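PDB 7CXZ: plant cysteine oxidase 2 from Arabidopsis thaliana, which catalyses the iron-dependent oxidation of N-terminal cysteines by molecular oxygen, preparing proteins such as the group VII ethylene response factors for degradation by the N-end rule pathway. Local coordinates for residues F200-F204 and S205-V209. Sequence-based numbering, arbitrary orientation.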
ATOM      1  N   PHE A 200       7.863   9.165  10.265  1.00 12.09           N
ATOM      2  CA  PHE A 200       7.737  10.597  10.081  1.00 13.61           C
ATOM      3  C   PHE A 200       8.750  11.031   9.037  1.00 11.11           C
ATOM      4  O   PHE A 200       9.908  10.612   9.105  1.00 15.12           O
ATOM      5  CB  PHE A 200       8.018  11.310  11.403  1.00 14.98           C
ATOM      6  CG  PHE A 200       6.987  11.053  12.475  1.00 18.45           C
ATOM      7  CD1 PHE A 200       5.630  11.029  12.172  1.00 21.65           C
ATOM      8  CD2 PHE A 200       7.379  10.871  13.781  1.00 16.99           C
ATOM      9  CE1 PHE A 200       4.679  10.800  13.174  1.00 20.37           C
ATOM     10  CE2 PHE A 200       6.430  10.656  14.790  1.00 18.67           C
ATOM     11  CZ  PHE A 200       5.089  10.615  14.477  1.00 19.51           C
ATOM     12  N   ASP A 201       8.339  11.853   8.074  1.00 13.91           N
ATOM     13  CA  ASP A 201       9.282  12.299   7.062  1.00 16.12           C
ATOM     14  C   ASP A 201       9.648  13.770   7.265  1.00 18.66           C
ATOM     15  O   ASP A 201       8.843  14.564   7.766  1.00 16.22           O
ATOM     16  CB  ASP A 201       8.774  12.037   5.631  1.00 17.01           C
ATOM     17  CG  ASP A 201       7.336  12.455   5.389  1.00 20.09           C
ATOM     18  OD1 ASP A 201       6.580  12.786   6.336  1.00 18.02           O
ATOM     19  OD2 ASP A 201       6.938  12.415   4.205  1.00 21.37           O
ATOM     20  N   TYR A 202      10.892  14.105   6.903  1.00 13.15           N
ATOM     21  CA  TYR A 202      11.494  15.422   7.084  1.00 16.51           C
ATOM     22  C   TYR A 202      12.231  15.816   5.817  1.00 18.98           C
ATOM     23  O   TYR A 202      12.785  14.953   5.128  1.00 16.11           O
ATOM     24  CB  TYR A 202      12.484  15.441   8.258  1.00 15.89           C
ATOM     25  CG  TYR A 202      11.843  15.122   9.547  1.00 19.42           C
ATOM     26  CD1 TYR A 202      11.231  16.117  10.299  1.00 24.07           C
ATOM     27  CD2 TYR A 202      11.804  13.826  10.017  1.00 17.12           C
ATOM     28  CE1 TYR A 202      10.603  15.831  11.478  1.00 27.59           C
ATOM     29  CE2 TYR A 202      11.188  13.527  11.204  1.00 18.80           C
ATOM     30  CZ  TYR A 202      10.583  14.536  11.934  1.00 26.89           C
ATOM     31  OH  TYR A 202       9.944  14.247  13.115  1.00 29.77           O
ATOM     32  N   PRO A 203      12.285  17.108   5.502  1.00 16.38           N
ATOM     33  CA  PRO A 203      13.113  17.552   4.373  1.00 18.67           C
ATOM     34  C   PRO A 203      14.575  17.221   4.609  1.00 16.37           C
ATOM     35  O   PRO A 203      15.046  17.093   5.745  1.00 15.48           O
ATOM     36  CB  PRO A 203      12.906  19.076   4.330  1.00 22.90           C
ATOM     37  CG  PRO A 203      11.804  19.378   5.288  1.00 26.34           C
ATOM     38  CD  PRO A 203      11.636  18.222   6.221  1.00 20.00           C
ATOM     39  N   PHE A 204      15.305  17.110   3.497  1.00 16.71           N
ATOM     40  CA  PHE A 204      16.733  16.822   3.597  1.00 17.93           C
ATOM     41  C   PHE A 204      17.432  17.830   4.486  1.00 21.29           C
ATOM     42  O   PHE A 204      18.269  17.460   5.319  1.00 21.06           O
ATOM     43  CB  PHE A 204      17.385  16.820   2.220  1.00 17.52           C
ATOM     44  CG  PHE A 204      18.868  16.607   2.270  1.00 17.06           C
ATOM     45  CD1 PHE A 204      19.384  15.325   2.329  1.00 17.06           C
ATOM     46  CD2 PHE A 204      19.749  17.685   2.298  1.00 19.03           C
ATOM     47  CE1 PHE A 204      20.748  15.103   2.378  1.00 17.99           C
ATOM     48  CE2 PHE A 204      21.118  17.477   2.357  1.00 19.53           C
ATOM     49  CZ  PHE A 204      21.619  16.185   2.389  1.00 20.46           C
ATOM     50  N   SER A 205      17.080  19.115   4.334  1.00 22.16           N
ATOM     51  CA  SER A 205      17.741  20.187   5.067  1.00 24.23           C
ATOM     52  C   SER A 205      17.458  20.155   6.560  1.00 28.75           C
ATOM     53  O   SER A 205      18.015  20.984   7.283  1.00 32.52           O
ATOM     54  CB  SER A 205      17.316  21.540   4.498  1.00 29.27           C
ATOM     55  OG  SER A 205      15.924  21.739   4.705  1.00 38.18           O
ATOM     56  N   SER A 206      16.613  19.232   7.047  1.00 27.00           N
ATOM     57  CA  SER A 206      16.344  19.151   8.482  1.00 22.05           C
ATOM     58  C   SER A 206      17.423  18.415   9.257  1.00 26.68           C
ATOM     59  O   SER A 206      17.456  18.507  10.489  1.00 28.11           O
ATOM     60  CB  SER A 206      14.998  18.461   8.749  1.00 24.69           C
ATOM     61  OG  SER A 206      13.928  19.378   8.594  1.00 32.81           O
ATOM     62  N   PHE A 207      18.284  17.658   8.580  1.00 26.12           N
ATOM     63  CA  PHE A 207      19.357  16.925   9.230  1.00 24.48           C
ATOM     64  C   PHE A 207      20.630  17.147   8.428  1.00 24.90           C
ATOM     65  O   PHE A 207      20.646  16.943   7.210  1.00 28.29           O
ATOM     66  CB  PHE A 207      19.048  15.434   9.338  1.00 24.31           C
ATOM     67  CG  PHE A 207      17.900  15.103  10.266  1.00 24.11           C
ATOM     68  CD1 PHE A 207      18.118  14.885  11.608  1.00 23.70           C
ATOM     69  CD2 PHE A 207      16.608  14.961   9.772  1.00 19.93           C
ATOM     70  CE1 PHE A 207      17.065  14.562  12.454  1.00 28.31           C
ATOM     71  CE2 PHE A 207      15.558  14.649  10.609  1.00 19.87           C
ATOM     72  CZ  PHE A 207      15.779  14.450  11.947  1.00 24.57           C
ATOM     73  N   SER A 208      21.680  17.597   9.102  1.00 24.29           N
ATOM     74  CA  SER A 208      22.979  17.849   8.488  1.00 25.73           C
ATOM     75  C   SER A 208      23.943  16.814   9.056  1.00 21.87           C
ATOM     76  O   SER A 208      24.390  16.957  10.192  1.00 24.05           O
ATOM     77  CB  SER A 208      23.422  19.287   8.791  1.00 25.88           C
ATOM     78  OG  SER A 208      24.766  19.570   8.428  1.00 32.11           O
ATOM     79  N   VAL A 209      24.259  15.770   8.276  1.00 21.52           N
ATOM     80  CA  VAL A 209      24.976  14.586   8.755  1.00 19.11           C
ATOM     81  C   VAL A 209      26.335  14.481   8.061  1.00 14.74           C
ATOM     82  O   VAL A 209      26.416  14.704   6.848  1.00 21.14           O
ATOM     83  CB  VAL A 209      24.157  13.303   8.491  1.00 23.42           C
ATOM     84  CG1 VAL A 209      24.845  12.112   9.100  1.00 22.10           C
ATOM     85  CG2 VAL A 209      22.720  13.455   8.999  1.00 22.08           C
TER
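Phe207 turns the edge of its ring toward the face of Tyr202, a T-shaped stack with centroids 5.6 Å apart and planes at 84°. The touching corner is CE2 of Phe207, 3.9 Å from CD2 of Tyr202 and about as near to its CG, so it meets the base of the tyrosine ring, far from the hydroxyl. Beside this pair, the CB of Ser206 packs 4.0 Å from the CB of Tyr202, and Ser206 OG lies 3.5 Å from CD of Pro203, a place it reaches by standing anti to the carbonyl carbon of Ser206. Two i to i+3 bonds of a short 3-10 turn bring these side chains together: Ser206 N donates a hydrogen bond to Pro203 O at 3.0 Å, and Phe207 N one to Phe204 O at 3.3 Å, the latter nearly straight at 172°. The turn leads off from strand 198-203, an outermost strand of the antiparallel sheet in this cupin fold, and lies on the surface away from the iron site. With CG anti to the backbone N (chi1 177°), Phe204 carries its ring to Trp224 of the adjoining strand 222-228. Trp224 also makes an edge-to-face pair with Phe207 and backbone hydrogen bonding with Tyr202.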